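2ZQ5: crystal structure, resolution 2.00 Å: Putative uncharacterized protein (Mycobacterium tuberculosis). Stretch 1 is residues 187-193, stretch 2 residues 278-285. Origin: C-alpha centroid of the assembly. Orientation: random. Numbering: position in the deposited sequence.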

# COMPACT_ATOMS: atom_id res chain seq x y z
N TYR A 187 2.46 -5.29 -7.06
CA TYR A 187 2.46 -5.93 -8.37
C TYR A 187 2.78 -7.41 -8.35
O TYR A 187 2.06 -8.21 -8.95
CB TYR A 187 3.42 -5.19 -9.31
CG TYR A 187 3.10 -3.73 -9.45
CD1 TYR A 187 1.82 -3.30 -9.81
CD2 TYR A 187 4.06 -2.76 -9.19
CE1 TYR A 187 1.51 -1.95 -9.90
CE2 TYR A 187 3.76 -1.40 -9.27
CZ TYR A 187 2.48 -1.01 -9.63
OH TYR A 187 2.17 0.34 -9.69
N GLU A 188 3.86 -7.78 -7.67
CA GLU A 188 4.28 -9.17 -7.62
C GLU A 188 3.35 -10.06 -6.79
O GLU A 188 3.45 -11.29 -6.86
CB GLU A 188 5.71 -9.27 -7.09
CG GLU A 188 5.87 -8.97 -5.61
CD GLU A 188 7.31 -8.76 -5.24
OE1 GLU A 188 7.88 -7.71 -5.61
OE2 GLU A 188 7.89 -9.66 -4.59
N ALA A 189 2.45 -9.46 -6.02
CA ALA A 189 1.51 -10.22 -5.21
C ALA A 189 0.18 -10.40 -5.95
O ALA A 189 -0.72 -11.08 -5.47
CB ALA A 189 1.27 -9.50 -3.88
N LEU A 190 0.07 -9.79 -7.13
CA LEU A 190 -1.15 -9.86 -7.94
C LEU A 190 -0.89 -10.40 -9.34
O LEU A 190 -1.82 -10.54 -10.14
CB LEU A 190 -1.78 -8.47 -8.03
CG LEU A 190 -2.32 -7.92 -6.71
CD1 LEU A 190 -2.56 -6.43 -6.82
CD2 LEU A 190 -3.60 -8.66 -6.34
N ALA A 191 0.37 -10.70 -9.63
CA ALA A 191 0.74 -11.22 -10.94
C ALA A 191 2.09 -11.90 -10.84
O ALA A 191 2.86 -11.65 -9.91
CB ALA A 191 0.82 -10.08 -11.96
N HIS A 192 2.38 -12.77 -11.80
CA HIS A 192 3.65 -13.47 -11.84
C HIS A 192 4.63 -12.59 -12.60
O HIS A 192 4.70 -12.65 -13.83
CB HIS A 192 3.50 -14.82 -12.54
CG HIS A 192 4.78 -15.60 -12.59
ND1 HIS A 192 5.39 -16.10 -11.46
CD2 HIS A 192 5.57 -15.95 -13.63
CE1 HIS A 192 6.50 -16.72 -11.81
NE2 HIS A 192 6.63 -16.65 -13.12
N VAL A 193 5.37 -11.76 -11.87
CA VAL A 193 6.34 -10.87 -12.49
C VAL A 193 7.68 -10.96 -11.75
O VAL A 193 8.19 -9.96 -11.24
CB VAL A 193 5.84 -9.40 -12.50
CG1 VAL A 193 4.71 -9.25 -13.52
CG2 VAL A 193 5.35 -8.99 -11.12
N THR A 278 -3.16 -17.10 -16.85
CA THR A 278 -3.17 -18.55 -16.88
C THR A 278 -1.91 -19.06 -16.19
O THR A 278 -1.74 -20.27 -16.00
CB THR A 278 -3.20 -19.09 -18.33
OG1 THR A 278 -2.11 -18.55 -19.08
CG2 THR A 278 -4.51 -18.73 -19.01
N LYS A 279 -1.04 -18.13 -15.80
CA LYS A 279 0.23 -18.45 -15.13
C LYS A 279 0.18 -18.22 -13.62
O LYS A 279 0.65 -19.06 -12.85
CB LYS A 279 1.36 -17.60 -15.74
CG LYS A 279 2.73 -17.78 -15.09
CD LYS A 279 3.26 -19.19 -15.28
CE LYS A 279 4.72 -19.29 -14.84
NZ LYS A 279 5.25 -20.68 -14.92
N PHE A 280 -0.38 -17.09 -13.21
CA PHE A 280 -0.48 -16.76 -11.78
C PHE A 280 -1.71 -17.45 -11.20
O PHE A 280 -2.75 -16.83 -10.98
CB PHE A 280 -0.58 -15.25 -11.60
CG PHE A 280 -0.37 -14.79 -10.17
CD1 PHE A 280 0.85 -14.96 -9.54
CD2 PHE A 280 -1.40 -14.15 -9.48
CE1 PHE A 280 1.06 -14.51 -8.23
CE2 PHE A 280 -1.21 -13.69 -8.18
CZ PHE A 280 0.03 -13.87 -7.55
N VAL A 281 -1.57 -18.75 -10.97
CA VAL A 281 -2.63 -19.58 -10.42
C VAL A 281 -2.01 -20.69 -9.57
O VAL A 281 -0.81 -20.95 -9.67
CB VAL A 281 -3.47 -20.26 -11.53
CG1 VAL A 281 -4.14 -19.22 -12.42
CG2 VAL A 281 -2.59 -21.18 -12.37
N GLY A 282 -2.83 -21.32 -8.74
CA GLY A 282 -2.38 -22.42 -7.91
C GLY A 282 -0.99 -22.39 -7.31
O GLY A 282 -0.63 -21.47 -6.58
N ALA A 283 -0.20 -23.41 -7.63
CA ALA A 283 1.16 -23.54 -7.11
C ALA A 283 2.07 -22.35 -7.40
O ALA A 283 2.97 -22.05 -6.62
CB ALA A 283 1.80 -24.82 -7.63
N GLN A 284 1.85 -21.67 -8.52
CA GLN A 284 2.68 -20.53 -8.86
C GLN A 284 2.44 -19.39 -7.88
O GLN A 284 3.36 -18.67 -7.50
CB GLN A 284 2.42 -20.06 -10.28
CG GLN A 284 3.46 -19.05 -10.78
CD GLN A 284 4.87 -19.61 -10.76
OE1 GLN A 284 5.68 -19.28 -9.88
NE2 GLN A 284 5.17 -20.48 -11.71
N ILE A 285 1.19 -19.21 -7.46
CA ILE A 285 0.88 -18.16 -6.49
C ILE A 285 1.59 -18.48 -5.18
O ILE A 285 2.15 -17.59 -4.53
CB ILE A 285 -0.64 -18.04 -6.24
CG1 ILE A 285 -1.34 -17.57 -7.52
CG2 ILE A 285 -0.90 -17.07 -5.09
CD1 ILE A 285 -2.85 -17.55 -7.41

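The most unusual feature of this contact is that an aromatic side chain packs chiefly against bare backbone: the ring of Phe280 lies along the main chain from Glu188 to His192, and no hydrogen bond joins the two stretches. The side chains of Glu188, Ala189, Leu190 and Ala191 all leave their CA atoms pointing away from the second stretch, so the surface they offer to the ring is made of peptide groups.

Phe280 points its CA-to-CB bond toward this surface and, with chi1 in the t well, carries its ring across successive residues. The carbonyl carbon Ala191 C sits over one face of the ring, 3.5 Å from Phe280 CD1. On the CE2 side, Leu190 C comes within 3.5 Å of Phe280 CE2, while at the tip Ala189 O lies 3.6 Å from Phe280 CZ. The approach of Glu188 O to Phe280 CE1 is looser, at 4.2 Å. These are van der Waals contacts, three of them at 3.5 to 3.6 Å, so the ring packs closely against the backbone of Ala189 to Ala191. Within its own stretch, this backbone makes a hydrogen bond from Leu190 N to Tyr187 O (3.1 Å).

His192 is the exception in the first stretch, since its CA-to-CB bond points toward the second. Its CA and that of Phe280 are the closest such pair across the contact, 5.3 Å apart. The two residues meet through both backbone and side chain: His192 N is 3.5 Å from Phe280 CD1, and His192 CB is 4.0 Å from the same atom. Together they account for most of the buried surface, which totals 298 Å² over both sides.

Beyond Phe280, the imidazole of His192, with chi1 at -179°, also meets Lys279 and Gln284. The methylene carbon Lys279 CE packs 3.7 Å from His192 CD2, so the lysine contributes aliphatic contact here; its NZ leads away from the ring and makes no hydrogen bond to the first stretch. The CA-to-CB bond of Gln284 also points toward the first stretch, and its terminal amide group comes close to the imidazole. His192 ND1 is hydrogen-bonded elsewhere in the structure.

The partners in the second stretch come from both loop and helix. Lys279 and Phe280 belong to the loop, whereas Gln284 lies in the helix, where its backbone N donates to Val281 O at 3.0 Å. Gly282, with a positive phi of 37°, occupies a backbone conformation that favours glycine, and it makes no contact with the first stretch.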